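Side-chain contact in structural polyprotein, VP3 (Israeli acute paralysis virus, PDB 5CDD), which probably serves as a structural subunit of the viral capsid, one of the coat proteins cut from the polyprotein that build its icosahedral shell: residues Y98-R103 / Y220-E225. Sequence-based numbering, arbitrary orientation.
Sequences YSKSIR and YGANSE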
loop_
_atom_site.group_PDB
_atom_site.type_symbol
_atom_site.label_atom_id
_atom_site.label_comp_id
_atom_site.label_asym_id
_atom_site.label_seq_id
_atom_site.Cartn_x
_atom_site.Cartn_y
_atom_site.Cartn_z
ATOM N N TYR B 98 -47.391 22.268 -25.202
ATOM C CA TYR B 98 -48.240 22.073 -26.372
ATOM C C TYR B 98 -48.976 23.331 -26.823
ATOM O O TYR B 98 -49.474 23.394 -27.949
ATOM C CB TYR B 98 -49.255 20.963 -26.090
ATOM C CG TYR B 98 -50.122 21.225 -24.880
ATOM C CD1 TYR B 98 -51.175 22.138 -24.933
ATOM C CD2 TYR B 98 -49.875 20.576 -23.670
ATOM C CE1 TYR B 98 -51.961 22.401 -23.812
ATOM C CE2 TYR B 98 -50.652 20.832 -22.543
ATOM C CZ TYR B 98 -51.692 21.745 -22.622
ATOM O OH TYR B 98 -52.461 22.004 -21.513
ATOM N N SER B 99 -49.044 24.331 -25.952
ATOM C CA SER B 99 -49.737 25.569 -26.285
ATOM C C SER B 99 -48.775 26.717 -26.555
ATOM O O SER B 99 -47.768 26.874 -25.865
ATOM C CB SER B 99 -50.691 25.960 -25.154
ATOM O OG SER B 99 -49.985 26.189 -23.948
ATOM N N LYS B 100 -49.096 27.519 -27.564
ATOM C CA LYS B 100 -48.272 28.664 -27.922
ATOM C C LYS B 100 -49.134 29.780 -28.490
ATOM O O LYS B 100 -50.268 29.556 -28.913
ATOM C CB LYS B 100 -47.214 28.267 -28.955
ATOM C CG LYS B 100 -47.777 27.904 -30.316
ATOM C CD LYS B 100 -46.681 27.444 -31.260
ATOM C CE LYS B 100 -47.267 26.914 -32.556
ATOM N NZ LYS B 100 -46.235 26.276 -33.413
ATOM N N SER B 101 -48.584 30.987 -28.483
ATOM C CA SER B 101 -49.265 32.157 -29.009
ATOM C C SER B 101 -48.325 32.788 -30.023
ATOM O O SER B 101 -47.108 32.742 -29.855
ATOM C CB SER B 101 -49.561 33.149 -27.886
ATOM O OG SER B 101 -50.153 34.329 -28.395
ATOM N N ILE B 102 -48.879 33.370 -31.078
ATOM C CA ILE B 102 -48.047 33.992 -32.094
ATOM C C ILE B 102 -48.115 35.506 -32.054
ATOM O O ILE B 102 -49.178 36.104 -32.223
ATOM C CB ILE B 102 -48.432 33.496 -33.493
ATOM C CG1 ILE B 102 -48.136 32.001 -33.587
ATOM C CG2 ILE B 102 -47.657 34.263 -34.558
ATOM C CD1 ILE B 102 -48.527 31.394 -34.892
ATOM N N ARG B 103 -46.958 36.113 -31.818
ATOM C CA ARG B 103 -46.839 37.559 -31.746
ATOM C C ARG B 103 -46.506 38.078 -33.137
ATOM O O ARG B 103 -45.397 37.879 -33.639
ATOM C CB ARG B 103 -45.725 37.938 -30.772
ATOM C CG ARG B 103 -45.745 39.392 -30.360
ATOM C CD ARG B 103 -44.363 40.004 -30.409
ATOM N NE ARG B 103 -44.388 41.383 -29.935
ATOM C CZ ARG B 103 -43.349 42.208 -29.985
ATOM N NH1 ARG B 103 -43.464 43.447 -29.528
ATOM N NH2 ARG B 103 -42.198 41.797 -30.498
ATOM N N TYR B 220 -43.251 23.457 -30.451
ATOM C CA TYR B 220 -42.216 24.272 -31.087
ATOM C C TYR B 220 -42.169 24.150 -32.608
ATOM O O TYR B 220 -41.876 23.085 -33.154
ATOM C CB TYR B 220 -40.843 23.921 -30.500
ATOM C CG TYR B 220 -39.695 24.770 -31.008
ATOM C CD1 TYR B 220 -39.171 24.581 -32.287
ATOM C CD2 TYR B 220 -39.106 25.733 -30.192
ATOM C CE1 TYR B 220 -38.080 25.325 -32.739
ATOM C CE2 TYR B 220 -38.013 26.488 -30.633
ATOM C CZ TYR B 220 -37.505 26.276 -31.906
ATOM O OH TYR B 220 -36.420 27.002 -32.342
ATOM N N GLY B 221 -42.451 25.262 -33.282
ATOM C CA GLY B 221 -42.439 25.295 -34.733
ATOM C C GLY B 221 -43.403 24.334 -35.404
ATOM O O GLY B 221 -43.160 23.893 -36.527
ATOM N N ALA B 222 -44.501 24.017 -34.724
ATOM C CA ALA B 222 -45.502 23.096 -35.252
ATOM C C ALA B 222 -46.598 23.815 -36.032
ATOM O O ALA B 222 -47.167 24.800 -35.561
ATOM C CB ALA B 222 -46.117 22.295 -34.112
ATOM N N ASN B 223 -46.885 23.313 -37.228
ATOM C CA ASN B 223 -47.917 23.885 -38.086
ATOM C C ASN B 223 -48.385 22.873 -39.134
ATOM O O ASN B 223 -48.197 21.667 -38.971
ATOM C CB ASN B 223 -47.398 25.153 -38.774
ATOM C CG ASN B 223 -46.065 24.944 -39.462
ATOM O OD1 ASN B 223 -45.899 24.018 -40.257
ATOM N ND2 ASN B 223 -45.105 25.814 -39.165
ATOM N N SER B 224 -48.996 23.374 -40.205
ATOM C CA SER B 224 -49.509 22.533 -41.284
ATOM C C SER B 224 -48.462 21.608 -41.887
ATOM O O SER B 224 -48.698 20.412 -42.043
ATOM C CB SER B 224 -50.094 23.409 -42.393
ATOM O OG SER B 224 -51.066 24.299 -41.874
ATOM N N GLU B 225 -47.306 22.164 -42.224
ATOM C CA GLU B 225 -46.241 21.378 -42.830
ATOM C C GLU B 225 -45.382 20.631 -41.819
ATOM O O GLU B 225 -44.824 19.578 -42.130
ATOM C CB GLU B 225 -45.351 22.282 -43.683
ATOM C CG GLU B 225 -46.069 22.964 -44.842
ATOM C CD GLU B 225 -46.657 21.978 -45.839
ATOM O OE1 GLU B 225 -45.936 21.044 -46.253
ATOM O OE2 GLU B 225 -47.838 22.143 -46.218
#
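K100 reaches A222 with its ammonium group, and one hydrogen bond carries the contact between the two segments: NZ of K100 donates to the backbone O of A222 at 2.8 Å. The donor comes in on a lone pair, in the plane of the carbonyl, with a C=O...N angle of 125°. The same NZ also makes a salt bridge to E116 OE2, its strongest polar partner, and a hydrogen bond to I219 O, so a buried charge is gripped by one carboxylate and two backbone carbonyls. Just behind the nitrogen, CE of K100 lies 3.7 Å from the same A222 O, while CB of A222 lies beside the ammonium, 4.0 Å from NZ. The first torsion sets CG between the backbone N and the carbonyl carbon (chi1 68°); beyond it the chain runs fully extended, so the lysine spans the gap like a straight rod and delivers only its end to the loop.

That loop, 220-225, follows strand 214-215 and leads to helix 228-231. K100 is next to S101 of strand 101-106, which pairs with strand 111-118 as a two-stranded antiparallel hairpin projecting from the body of the chain. The family is that of the picornavirus-like capsid proteins, whose core is a jelly-roll beta sandwich; this contact ties the hairpin's base to a loop of the same subunit.

Further out, E116, on the partner strand of the hairpin, also takes the N-H of G221 on its other oxygen, OE1, bridging lysine and loop; its negative charge probably helps keep K100 protonated. G221 turns the chain there with a positive phi of 59°. On the strand side, I118 packs against the K100 side chain.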